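Local coordinates for protein putative aspartyl-tRNA synthetase (Leishmania major, PDB 6OD8) that probably attaches L-aspartate to tRNA(Asp) at the expense of ATP, as a class II aminoacyl-tRNA synthetase, at residues R222-V227 with G529-V534; H307-V312 with R551-T556. One frame throughout, in Å; residues are numbered along the deposited sequence.

Contact 1 of 2, residues R222-V227 with G529-V534; sequences RLQSRV and GLERVV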
loop_
_atom_site.group_PDB
_atom_site.type_symbol
_atom_site.label_atom_id
_atom_site.label_comp_id
_atom_site.label_asym_id
_atom_site.label_seq_id
_atom_site.Cartn_x
_atom_site.Cartn_y
_atom_site.Cartn_z
ATOM N N ARG A 222 3.371 -12.774 -7.839
ATOM C CA ARG A 222 4.657 -12.277 -7.359
ATOM C C ARG A 222 5.059 -11.004 -8.107
ATOM O O ARG A 222 5.562 -10.050 -7.501
ATOM C CB ARG A 222 5.729 -13.354 -7.516
ATOM C CG ARG A 222 5.518 -14.572 -6.581
ATOM C CD ARG A 222 6.536 -15.668 -6.875
ATOM N NE ARG A 222 7.877 -15.166 -6.620
ATOM C CZ ARG A 222 8.515 -15.297 -5.458
ATOM N NH1 ARG A 222 7.939 -15.939 -4.447
ATOM N NH2 ARG A 222 9.735 -14.791 -5.310
ATOM N N LEU A 223 4.863 -10.981 -9.429
ATOM C CA LEU A 223 5.177 -9.765 -10.186
ATOM C C LEU A 223 4.247 -8.617 -9.815
ATOM O O LEU A 223 4.686 -7.470 -9.724
ATOM C CB LEU A 223 5.115 -10.042 -11.696
ATOM C CG LEU A 223 6.200 -11.012 -12.176
ATOM C CD1 LEU A 223 5.882 -11.479 -13.596
ATOM C CD2 LEU A 223 7.570 -10.349 -12.112
ATOM N N GLN A 224 2.973 -8.905 -9.546
ATOM C CA GLN A 224 2.081 -7.849 -9.082
ATOM C C GLN A 224 2.606 -7.209 -7.799
ATOM O O GLN A 224 2.596 -5.976 -7.650
ATOM C CB GLN A 224 0.670 -8.403 -8.866
ATOM C CG GLN A 224 -0.411 -7.297 -8.753
ATOM C CD GLN A 224 -1.566 -7.710 -7.845
ATOM O OE1 GLN A 224 -1.448 -7.671 -6.621
ATOM N NE2 GLN A 224 -2.664 -8.130 -8.441
ATOM N N SER A 225 3.073 -8.033 -6.862
ATOM C CA SER A 225 3.684 -7.504 -5.652
ATOM C C SER A 225 4.891 -6.631 -5.976
ATOM O O SER A 225 5.095 -5.576 -5.346
ATOM C CB SER A 225 4.096 -8.663 -4.730
ATOM O OG SER A 225 4.712 -8.156 -3.558
ATOM N N ARG A 226 5.731 -7.063 -6.929
ATOM C CA ARG A 226 6.910 -6.263 -7.270
ATOM C C ARG A 226 6.522 -4.924 -7.891
ATOM O O ARG A 226 7.189 -3.913 -7.641
ATOM C CB ARG A 226 7.840 -7.020 -8.232
ATOM C CG ARG A 226 8.471 -8.281 -7.678
ATOM C CD ARG A 226 9.257 -8.053 -6.357
ATOM N NE ARG A 226 10.017 -9.254 -6.011
ATOM C CZ ARG A 226 10.777 -9.392 -4.925
ATOM N NH1 ARG A 226 10.885 -8.403 -4.045
ATOM N NH2 ARG A 226 11.423 -10.536 -4.707
ATOM N N VAL A 227 5.451 -4.885 -8.697
ATOM C CA VAL A 227 5.010 -3.589 -9.249
ATOM C C VAL A 227 4.680 -2.609 -8.122
ATOM O O VAL A 227 5.116 -1.445 -8.139
ATOM C CB VAL A 227 3.804 -3.756 -10.199
ATOM C CG1 VAL A 227 3.252 -2.359 -10.588
ATOM C CG2 VAL A 227 4.184 -4.557 -11.451
ATOM N N GLY A 529 -3.910 1.751 -13.093
ATOM C CA GLY A 529 -4.500 0.498 -12.627
ATOM C C GLY A 529 -3.480 -0.614 -12.435
ATOM O O GLY A 529 -2.736 -0.953 -13.365
ATOM N N LEU A 530 -3.423 -1.200 -11.234
ATOM C CA LEU A 530 -2.362 -2.165 -10.941
ATOM C C LEU A 530 -2.528 -3.446 -11.760
ATOM O O LEU A 530 -1.582 -3.907 -12.407
ATOM C CB LEU A 530 -2.357 -2.488 -9.440
ATOM C CG LEU A 530 -1.512 -3.714 -9.047
ATOM C CD1 LEU A 530 -0.060 -3.422 -9.278
ATOM C CD2 LEU A 530 -1.778 -4.088 -7.567
ATOM N N GLU A 531 -3.718 -4.052 -11.702
ATOM C CA GLU A 531 -3.983 -5.260 -12.474
ATOM C C GLU A 531 -3.789 -5.008 -13.968
ATOM O O GLU A 531 -3.250 -5.863 -14.677
ATOM C CB GLU A 531 -5.402 -5.751 -12.192
ATOM C CG GLU A 531 -5.656 -6.032 -10.702
ATOM C CD GLU A 531 -6.169 -4.814 -9.923
ATOM O OE1 GLU A 531 -6.000 -3.656 -10.380
ATOM O OE2 GLU A 531 -6.773 -5.044 -8.862
ATOM N N ARG A 532 -4.224 -3.845 -14.465
ATOM C CA ARG A 532 -4.070 -3.572 -15.902
ATOM C C ARG A 532 -2.605 -3.397 -16.290
ATOM O O ARG A 532 -2.185 -3.836 -17.363
ATOM C CB ARG A 532 -4.871 -2.328 -16.313
ATOM C CG ARG A 532 -6.350 -2.588 -16.510
ATOM C CD ARG A 532 -6.606 -3.319 -17.821
ATOM N NE ARG A 532 -6.678 -2.396 -18.957
ATOM C CZ ARG A 532 -6.583 -2.766 -20.233
ATOM N NH1 ARG A 532 -6.386 -4.042 -20.555
ATOM N NH2 ARG A 532 -6.668 -1.852 -21.189
ATOM N N VAL A 533 -1.798 -2.769 -15.440
ATOM C CA VAL A 533 -0.400 -2.646 -15.817
ATOM C C VAL A 533 0.273 -4.019 -15.848
ATOM O O VAL A 533 1.042 -4.306 -16.768
ATOM C CB VAL A 533 0.323 -1.609 -14.923
ATOM C CG1 VAL A 533 0.784 -2.184 -13.606
ATOM C CG2 VAL A 533 1.497 -0.998 -15.692
ATOM N N VAL A 534 -0.055 -4.915 -14.904
ATOM C CA VAL A 534 0.515 -6.269 -14.945
ATOM C C VAL A 534 0.036 -6.992 -16.193
ATOM O O VAL A 534 0.817 -7.649 -16.891
ATOM C CB VAL A 534 0.167 -7.065 -13.662
ATOM C CG1 VAL A 534 0.594 -8.548 -13.807
ATOM C CG2 VAL A 534 0.819 -6.450 -12.456
#
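Leu530 packs on both Gln224 and Val227. Its CD2 lies against the amide end of Gln224, 3.6 Å from Gln224 CD. Its CD1 reaches Val227 CG1 at 3.7 Å and also lies near Gln224 CG. The side chains of Leu530 and Gln224 cross at about a right angle, whereas Leu530 and Val227 run past each other in opposite directions. CG of Gln224 is anti to the backbone N (chi1 -164°), and the chain then bends at chi2. The bend leaves the aliphatic part of Gln224 against Leu530, while NE2 donates a hydrogen bond to Ala546 O.

Val227 divides its methyls over the next helical turn. CG1, anti to the backbone N (chi1 172°), also touches Val533 CG1 at 3.9 Å. CG2 meets Val534 CG2 at 4.0 Å. That same methyl of Val534 packs on the backbone at Gln224 CA, 3.9 Å away. The contact is buried, and apolar groups make it.

The two helix axes come within 10.0 Å, and their directions differ by 116°. The motif 1 helix of class II synthetases, 215-237, thus packs across the start of the motif 3 helix, 530-538, which follows directly on strand 523-529. Helix 325-342 adds Leu342 beside Val227 and Phe335 beside Val533. Strand 310-319 places Val312 against Leu530, and His244 of the second subunit packs on Gln224 and Leu530.

Contact 2 of 2, residues H307-V312 with R551-T556; sequences HLTEFV and RDPQRT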
loop_
_atom_site.group_PDB
_atom_site.type_symbol
_atom_site.label_atom_id
_atom_site.label_comp_id
_atom_site.label_asym_id
_atom_site.label_seq_id
_atom_site.Cartn_x
_atom_site.Cartn_y
_atom_site.Cartn_z
ATOM N N HIS A 307 -12.155 -5.277 -18.045
ATOM C CA HIS A 307 -12.750 -4.443 -17.005
ATOM C C HIS A 307 -13.055 -5.230 -15.735
ATOM O O HIS A 307 -13.600 -6.338 -15.786
ATOM C CB HIS A 307 -14.041 -3.798 -17.506
ATOM C CG HIS A 307 -13.831 -2.837 -18.636
ATOM N ND1 HIS A 307 -14.835 -2.484 -19.510
ATOM C CD2 HIS A 307 -12.730 -2.152 -19.028
ATOM C CE1 HIS A 307 -14.363 -1.624 -20.395
ATOM N NE2 HIS A 307 -13.088 -1.407 -20.125
ATOM N N LEU A 308 -12.739 -4.618 -14.597
ATOM C CA LEU A 308 -13.066 -5.117 -13.273
ATOM C C LEU A 308 -13.942 -4.089 -12.578
ATOM O O LEU A 308 -13.826 -2.884 -12.835
ATOM C CB LEU A 308 -11.796 -5.343 -12.440
ATOM C CG LEU A 308 -10.764 -6.355 -12.951
ATOM C CD1 LEU A 308 -9.488 -6.261 -12.120
ATOM C CD2 LEU A 308 -11.349 -7.775 -12.899
ATOM N N THR A 309 -14.835 -4.558 -11.706
ATOM C CA THR A 309 -15.649 -3.609 -10.957
ATOM C C THR A 309 -14.933 -3.110 -9.708
ATOM O O THR A 309 -15.261 -2.035 -9.195
ATOM C CB THR A 309 -16.986 -4.233 -10.579
ATOM O OG1 THR A 309 -16.753 -5.461 -9.891
ATOM C CG2 THR A 309 -17.803 -4.521 -11.833
ATOM N N GLU A 310 -13.992 -3.887 -9.196
ATOM C CA GLU A 310 -13.132 -3.446 -8.122
ATOM C C GLU A 310 -11.718 -3.737 -8.559
ATOM O O GLU A 310 -11.432 -4.853 -9.013
ATOM C CB GLU A 310 -13.449 -4.186 -6.798
ATOM C CG GLU A 310 -12.390 -3.885 -5.743
ATOM C CD GLU A 310 -12.715 -4.442 -4.347
ATOM O OE1 GLU A 310 -13.767 -5.097 -4.165
ATOM O OE2 GLU A 310 -11.906 -4.205 -3.428
ATOM N N PHE A 311 -10.830 -2.759 -8.425
ATOM C CA PHE A 311 -9.420 -3.067 -8.659
ATOM C C PHE A 311 -8.573 -2.178 -7.753
ATOM O O PHE A 311 -9.045 -1.690 -6.717
ATOM C CB PHE A 311 -9.085 -2.984 -10.164
ATOM C CG PHE A 311 -9.399 -1.664 -10.804
ATOM C CD1 PHE A 311 -8.371 -0.785 -11.142
ATOM C CD2 PHE A 311 -10.711 -1.318 -11.114
ATOM C CE1 PHE A 311 -8.646 0.433 -11.777
ATOM C CE2 PHE A 311 -11.000 -0.099 -11.737
ATOM C CZ PHE A 311 -9.963 0.774 -12.070
ATOM N N VAL A 312 -7.306 -2.026 -8.099
ATOM C CA VAL A 312 -6.341 -1.346 -7.244
ATOM C C VAL A 312 -5.732 -0.205 -8.035
ATOM O O VAL A 312 -5.220 -0.414 -9.146
ATOM C CB VAL A 312 -5.227 -2.284 -6.739
ATOM C CG1 VAL A 312 -4.183 -1.459 -5.962
ATOM C CG2 VAL A 312 -5.812 -3.444 -5.891
ATOM N N ARG A 551 -13.462 -9.207 -9.215
ATOM C CA ARG A 551 -14.817 -8.700 -9.075
ATOM C C ARG A 551 -15.257 -8.180 -10.437
ATOM O O ARG A 551 -14.551 -7.371 -11.040
ATOM C CB ARG A 551 -14.883 -7.562 -8.048
ATOM C CG ARG A 551 -14.611 -7.995 -6.591
ATOM C CD ARG A 551 -15.812 -8.833 -6.121
ATOM N NE ARG A 551 -15.626 -9.415 -4.790
ATOM C CZ ARG A 551 -15.155 -10.639 -4.562
ATOM N NH1 ARG A 551 -14.792 -11.430 -5.573
ATOM N NH2 ARG A 551 -15.027 -11.060 -3.314
ATOM N N ASP A 552 -16.396 -8.642 -10.912
ATOM C CA ASP A 552 -16.977 -8.029 -12.104
ATOM C C ASP A 552 -18.484 -8.061 -11.871
ATOM O O ASP A 552 -18.916 -8.563 -10.819
ATOM C CB ASP A 552 -16.478 -8.733 -13.382
ATOM C CG ASP A 552 -16.982 -10.153 -13.535
ATOM O OD1 ASP A 552 -18.097 -10.462 -13.096
ATOM O OD2 ASP A 552 -16.245 -10.984 -14.118
ATOM N N PRO A 553 -19.321 -7.520 -12.769
ATOM C CA PRO A 553 -20.757 -7.456 -12.453
ATOM C C PRO A 553 -21.376 -8.802 -12.100
ATOM O O PRO A 553 -22.365 -8.846 -11.350
ATOM C CB PRO A 553 -21.371 -6.870 -13.741
ATOM C CG PRO A 553 -20.283 -6.077 -14.334
ATOM C CD PRO A 553 -19.035 -6.887 -14.071
ATOM N N GLN A 554 -20.838 -9.908 -12.615
ATOM C CA GLN A 554 -21.425 -11.214 -12.358
ATOM C C GLN A 554 -20.671 -12.009 -11.290
ATOM O O GLN A 554 -21.082 -13.122 -10.961
ATOM C CB GLN A 554 -21.495 -12.022 -13.662
ATOM N N ARG A 555 -19.588 -11.475 -10.740
ATOM C CA ARG A 555 -18.740 -12.254 -9.846
ATOM C C ARG A 555 -18.453 -11.468 -8.576
ATOM O O ARG A 555 -17.783 -10.430 -8.624
ATOM C CB ARG A 555 -17.428 -12.646 -10.547
ATOM C CG ARG A 555 -16.445 -13.368 -9.608
ATOM C CD ARG A 555 -15.216 -13.888 -10.341
ATOM N NE ARG A 555 -15.512 -14.975 -11.295
ATOM C CZ ARG A 555 -15.731 -16.246 -10.950
ATOM N NH1 ARG A 555 -15.708 -16.607 -9.668
ATOM N NH2 ARG A 555 -15.977 -17.156 -11.884
ATOM N N THR A 556 -18.935 -11.986 -7.436
ATOM C CA THR A 556 -18.546 -11.510 -6.112
ATOM C C THR A 556 -18.006 -12.638 -5.231
ATOM O O THR A 556 -17.915 -12.457 -4.009
ATOM C CB THR A 556 -19.728 -10.861 -5.394
ATOM O OG1 THR A 556 -20.829 -11.777 -5.390
ATOM C CG2 THR A 556 -20.152 -9.587 -6.105
HETATM O O HOH W 1 -11.115 -7.559 -9.088
#
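Thr309 and Arg551 are joined by a backbone hydrogen bond, Thr309 N to Arg551 O, of 2.9 Å. The N-H points well at the oxygen (160°), but the donor sits above the carbonyl plane, 42° out of it. Leu308 CA adds a CA-H...O contact to the same oxygen at 3.5 Å.

The tight part lies around Thr309. Its methyl CG2 presses on Pro553 CD at 3.5 Å, closer than usual for two carbons. OG1 sits between the backbone N and the carbonyl carbon (chi1 54°), facing the 551-556 segment, with Arg551 CB 3.4 Å away. This hydroxyl is hydrogen-bonded to Tyr264 OH of the second subunit.

The packing is looser at Glu310 and Arg551. Their side chains lie side by side and point the same way, with Glu310 OE1 3.9 Å from Arg551 CG. Their charged groups do not meet. Glu310 instead accepts from Lys247 N and Ile248 N of the second subunit, and Arg551 NE donates to Ile248 O there. A water bridges Glu310 O and Arg551 N. On the exposed side, the ring of His307 turns away to Ser302.

An Asx turn, Gln554 N to Asp552 OD1 (2.8 Å), lies within the type I turn 552-555. The C-terminal loop is tied to Thr309, just before strand 310-319. This second strand of motif 2 runs between strands 289-297 and 523-529 in the large mixed sheet.

Contacts 1 and 2 have centres about 16 Å apart and belong to the same class II synthetase catalytic domain. Their segments alternate along the chain: 222-227, 307-312, 529-534, 551-556. They meet directly where strand 310-319, of motif 2, passes the start of helix 530-538, of motif 3. There Leu530 N lies 2.9 Å from Val312 O, a probable hydrogen bond. Glu531 OE1 probably accepts from Val312 N. Strands 310-319 and 523-529 are neighbours in the large mixed sheet. Contact 1 sets a helix pair beside this sheet, and contact 2 brings the C-terminal loop to it. Both contacts touch the second subunit, so this region joins the domain core to the dimer interface.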